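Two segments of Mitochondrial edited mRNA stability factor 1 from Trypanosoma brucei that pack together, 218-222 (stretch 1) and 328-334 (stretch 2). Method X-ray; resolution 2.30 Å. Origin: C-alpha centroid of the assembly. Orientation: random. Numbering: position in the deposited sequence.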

ATOM      1  N   LEU A 218      17.650   1.457   4.186  1.00 25.41           N
ATOM      2  CA  LEU A 218      17.012   0.660   5.227  1.00 30.89           C
ATOM      3  C   LEU A 218      15.823  -0.101   4.642  1.00 30.89           C
ATOM      4  O   LEU A 218      14.947   0.493   4.023  1.00 24.10           O
ATOM      5  CB  LEU A 218      16.532   1.565   6.358  1.00 30.77           C
ATOM      6  CG  LEU A 218      16.092   0.861   7.638  1.00 40.01           C
ATOM      7  CD1 LEU A 218      17.287   0.168   8.265  1.00 32.06           C
ATOM      8  CD2 LEU A 218      15.475   1.856   8.613  1.00 31.31           C
ATOM      9  N   MET A 219      15.789  -1.414   4.840  1.00 26.49           N
ATOM     10  CA  MET A 219      14.704  -2.223   4.305  1.00 21.00           C
ATOM     11  C   MET A 219      14.087  -3.173   5.340  1.00 28.91           C
ATOM     12  O   MET A 219      14.754  -3.583   6.289  1.00 25.25           O
ATOM     13  CB  MET A 219      15.206  -3.015   3.098  1.00 19.65           C
ATOM     14  CG  MET A 219      15.809  -2.108   2.026  1.00 28.16           C
ATOM     15  SD  MET A 219      15.828  -2.873   0.414  1.00 40.44           S
ATOM     16  CE  MET A 219      16.458  -4.486   0.812  1.00155.59           C
ATOM     17  N   LEU A 220      12.812  -3.508   5.140  1.00 18.03           N
ATOM     18  CA  LEU A 220      12.098  -4.461   5.982  1.00 27.13           C
ATOM     19  C   LEU A 220      11.457  -5.505   5.086  1.00 26.47           C
ATOM     20  O   LEU A 220      11.350  -5.311   3.878  1.00 25.94           O
ATOM     21  CB  LEU A 220      10.964  -3.781   6.761  1.00 29.59           C
ATOM     22  CG  LEU A 220      11.242  -2.637   7.732  1.00 51.91           C
ATOM     23  CD1 LEU A 220      11.017  -1.307   7.037  1.00 35.97           C
ATOM     24  CD2 LEU A 220      10.333  -2.761   8.964  1.00 33.29           C
ATOM     25  N   ARG A 221      11.005  -6.602   5.685  1.00 20.78           N
ATOM     26  CA  ARG A 221      10.244  -7.604   4.952  1.00 22.92           C
ATOM     27  C   ARG A 221       8.902  -7.823   5.635  1.00 25.93           C
ATOM     28  O   ARG A 221       8.835  -8.356   6.736  1.00 25.28           O
ATOM     29  CB  ARG A 221      11.036  -8.907   4.852  1.00 18.44           C
ATOM     30  CG  ARG A 221      12.339  -8.746   4.045  1.00 24.95           C
ATOM     31  CD  ARG A 221      13.048 -10.071   3.853  1.00 26.14           C
ATOM     32  NE  ARG A 221      12.356 -10.938   2.898  1.00 23.62           N
ATOM     33  CZ  ARG A 221      12.630 -12.233   2.768  1.00 29.26           C
ATOM     34  NH1 ARG A 221      13.573 -12.789   3.523  1.00 18.78           N
ATOM     35  NH2 ARG A 221      11.974 -12.970   1.890  1.00 23.12           N
ATOM     36  N   ARG A 222       7.838  -7.382   4.978  1.00 27.05           N
ATOM     37  CA  ARG A 222       6.506  -7.455   5.542  1.00 26.94           C
ATOM     38  C   ARG A 222       5.833  -8.758   5.134  1.00 21.96           C
ATOM     39  O   ARG A 222       5.809  -9.122   3.957  1.00 31.85           O
ATOM     40  CB  ARG A 222       5.669  -6.265   5.066  1.00 28.07           C
ATOM     41  CG  ARG A 222       4.267  -6.166   5.695  1.00 32.16           C
ATOM     42  CD  ARG A 222       3.427  -5.135   4.945  1.00 34.61           C
ATOM     43  NE  ARG A 222       3.286  -5.510   3.536  1.00 42.83           N
ATOM     44  CZ  ARG A 222       3.165  -4.650   2.525  1.00 45.91           C
ATOM     45  NH1 ARG A 222       3.166  -3.337   2.743  1.00 28.26           N
ATOM     46  NH2 ARG A 222       3.050  -5.107   1.284  1.00 40.74           N
TER
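Stretch 2 (328-334) PIDRAWA

Stretch 2 is helical throughout. Phi runs from -57° to -68°, psi from -34° to -46°, and three i to i+4 backbone hydrogen bonds confirm the assignment: Ala332 N to Pro328 O at 3.0 Å, Trp333 N to Ile329 O at 2.8 Å, and Ala334 N to Asp330 O at 2.9 Å. The helix continues beyond Ala334. Stretch 1 is an extended strand that runs on at both ends, with phi from -72° to -131° and psi from 110° to 166°. The N-to-C directions of strand and helix make an angle of 122°, with a signed crossing angle of -122°, so the helix passes obliquely and partly against the strand direction. The axes come no closer than 11.3 Å, and the nearest CA atoms, those of Arg221 and Trp333, are 9.1 Å apart. At such a separation the backbones do not pair, and the 291 Å² buried between the stretches depends largely on long side chains bridging the gap.

Two residues dominate that area: Arg221 has 116 Å² covered by the helix, and Trp333 has 98 Å² covered by the strand. The CA-to-CB bonds of both point toward the opposing stretch. Arg221 adopts m, t, p for chi1 to chi3, and its aliphatic portion lies over one face of the Trp333 indole. Arg221 CD is 3.3 Å from Trp333 CD2 and 3.5 Å from the centroid of the five-membered ring, 19° off the ring normal, the geometry of a CH-pi contact. Arg221 CZ lies 4.9 Å from the same centroid, also 19° off the normal, which qualifies as cation-pi.

Beyond the indole, the guanidinium meets Asp330. Arg221 NH1 and Arg221 NH2 both donate to Asp330 OD1, at 2.9 and 3.0 Å with N-H...O angles of 146° and 141°. The shared acceptor lies at the guanidinium edge, near its plane, and the pairing is a salt bridge. Although the CA-to-CB bond of Asp330 points away from the strand, the end of its side chain comes nearer, which makes this contact possible. Ile329, one turn before Trp333, covers one face of the guanidinium, its CG2 lying 4.1 Å from Arg221 CZ.

The far end of the indole reaches the strand backbone. Trp333 CH2 is 3.4 Å from Met219 O, which lies at the ring edge near its plane, and 3.7 Å from Leu220 CA. The CA-to-CB bond of Leu220 points away from the helix, so its contact is made through the main chain.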

ATOM      1  N   PRO A 328      17.837 -16.266  -3.010  1.00 31.75           N
ATOM      2  CA  PRO A 328      18.978 -15.359  -2.784  1.00 31.89           C
ATOM      3  C   PRO A 328      18.658 -14.224  -1.794  1.00 30.84           C
ATOM      4  O   PRO A 328      19.509 -13.850  -0.984  1.00 27.81           O
ATOM      5  CB  PRO A 328      19.272 -14.782  -4.189  1.00 30.27           C
ATOM      6  CG  PRO A 328      18.681 -15.774  -5.145  1.00 30.00           C
ATOM      7  CD  PRO A 328      17.477 -16.372  -4.438  1.00 29.67           C
ATOM      8  N   ILE A 329      17.451 -13.673  -1.863  1.00 27.62           N
ATOM      9  CA  ILE A 329      17.054 -12.637  -0.910  1.00 28.15           C
ATOM     10  C   ILE A 329      16.998 -13.163   0.531  1.00 25.04           C
ATOM     11  O   ILE A 329      17.440 -12.481   1.457  1.00 28.05           O
ATOM     12  CB  ILE A 329      15.719 -11.967  -1.314  1.00 38.05           C
ATOM     13  CG1 ILE A 329      15.933 -11.129  -2.580  1.00 45.52           C
ATOM     14  CG2 ILE A 329      15.190 -11.082  -0.177  1.00 33.11           C
ATOM     15  CD1 ILE A 329      14.659 -10.805  -3.328  1.00 71.80           C
ATOM     16  N   ASP A 330      16.480 -14.377   0.724  1.00 23.58           N
ATOM     17  CA  ASP A 330      16.482 -14.971   2.067  1.00 27.21           C
ATOM     18  C   ASP A 330      17.905 -15.034   2.630  1.00 24.03           C
ATOM     19  O   ASP A 330      18.137 -14.668   3.776  1.00 29.10           O
ATOM     20  CB  ASP A 330      15.871 -16.378   2.084  1.00 24.28           C
ATOM     21  CG  ASP A 330      14.348 -16.379   1.947  1.00 37.91           C
ATOM     22  OD1 ASP A 330      13.683 -15.359   2.248  1.00 26.63           O
ATOM     23  OD2 ASP A 330      13.812 -17.432   1.546  1.00 30.31           O
ATOM     24  N   ARG A 331      18.859 -15.489   1.817  1.00 22.84           N
ATOM     25  CA  ARG A 331      20.242 -15.645   2.278  1.00 39.29           C
ATOM     26  C   ARG A 331      20.922 -14.306   2.557  1.00 32.79           C
ATOM     27  O   ARG A 331      21.670 -14.167   3.531  1.00 33.98           O
ATOM     28  CB  ARG A 331      21.067 -16.481   1.287  1.00 33.74           C
ATOM     29  CG  ARG A 331      20.422 -17.830   0.950  1.00 39.89           C
ATOM     30  CD  ARG A 331      21.379 -18.786   0.234  1.00 44.16           C
ATOM     31  NE  ARG A 331      21.863 -18.255  -1.039  1.00 38.09           N
ATOM     32  CZ  ARG A 331      21.260 -18.430  -2.215  1.00 42.41           C
ATOM     33  NH1 ARG A 331      20.134 -19.130  -2.302  1.00 36.86           N
ATOM     34  NH2 ARG A 331      21.792 -17.905  -3.312  1.00 34.60           N
ATOM     35  N   ALA A 332      20.658 -13.322   1.709  1.00 26.53           N
ATOM     36  CA  ALA A 332      21.174 -11.977   1.943  1.00 29.81           C
ATOM     37  C   ALA A 332      20.549 -11.420   3.228  1.00 36.56           C
ATOM     38  O   ALA A 332      21.209 -10.754   4.015  1.00 30.63           O
ATOM     39  CB  ALA A 332      20.862 -11.074   0.757  1.00 26.20           C
ATOM     40  N   TRP A 333      19.265 -11.698   3.428  1.00 25.49           N
ATOM     41  CA  TRP A 333      18.556 -11.254   4.625  1.00 26.87           C
ATOM     42  C   TRP A 333      19.159 -11.876   5.884  1.00 29.12           C
ATOM     43  O   TRP A 333      19.370 -11.193   6.887  1.00 30.95           O
ATOM     44  CB  TRP A 333      17.068 -11.604   4.510  1.00 28.63           C
ATOM     45  CG  TRP A 333      16.198 -10.895   5.495  1.00 25.76           C
ATOM     46  CD1 TRP A 333      15.580 -11.436   6.579  1.00 25.60           C
ATOM     47  CD2 TRP A 333      15.848  -9.501   5.485  1.00 22.06           C
ATOM     48  NE1 TRP A 333      14.867 -10.471   7.249  1.00 31.00           N
ATOM     49  CE2 TRP A 333      15.016  -9.274   6.599  1.00 29.83           C
ATOM     50  CE3 TRP A 333      16.159  -8.427   4.643  1.00 34.31           C
ATOM     51  CZ2 TRP A 333      14.492  -8.018   6.898  1.00 40.53           C
ATOM     52  CZ3 TRP A 333      15.634  -7.180   4.936  1.00 34.43           C
ATOM     53  CH2 TRP A 333      14.806  -6.988   6.052  1.00 29.42           C
ATOM     54  N   ALA A 334      19.440 -13.174   5.835  1.00 26.61           N
ATOM     55  CA  ALA A 334      20.030 -13.854   6.989  1.00 26.27           C
ATOM     56  C   ALA A 334      21.394 -13.247   7.294  1.00 30.25           C
ATOM     57  O   ALA A 334      21.814 -13.134   8.440  1.00 30.94           O
ATOM     58  CB  ALA A 334      20.165 -15.351   6.713  1.00 26.92           C
TER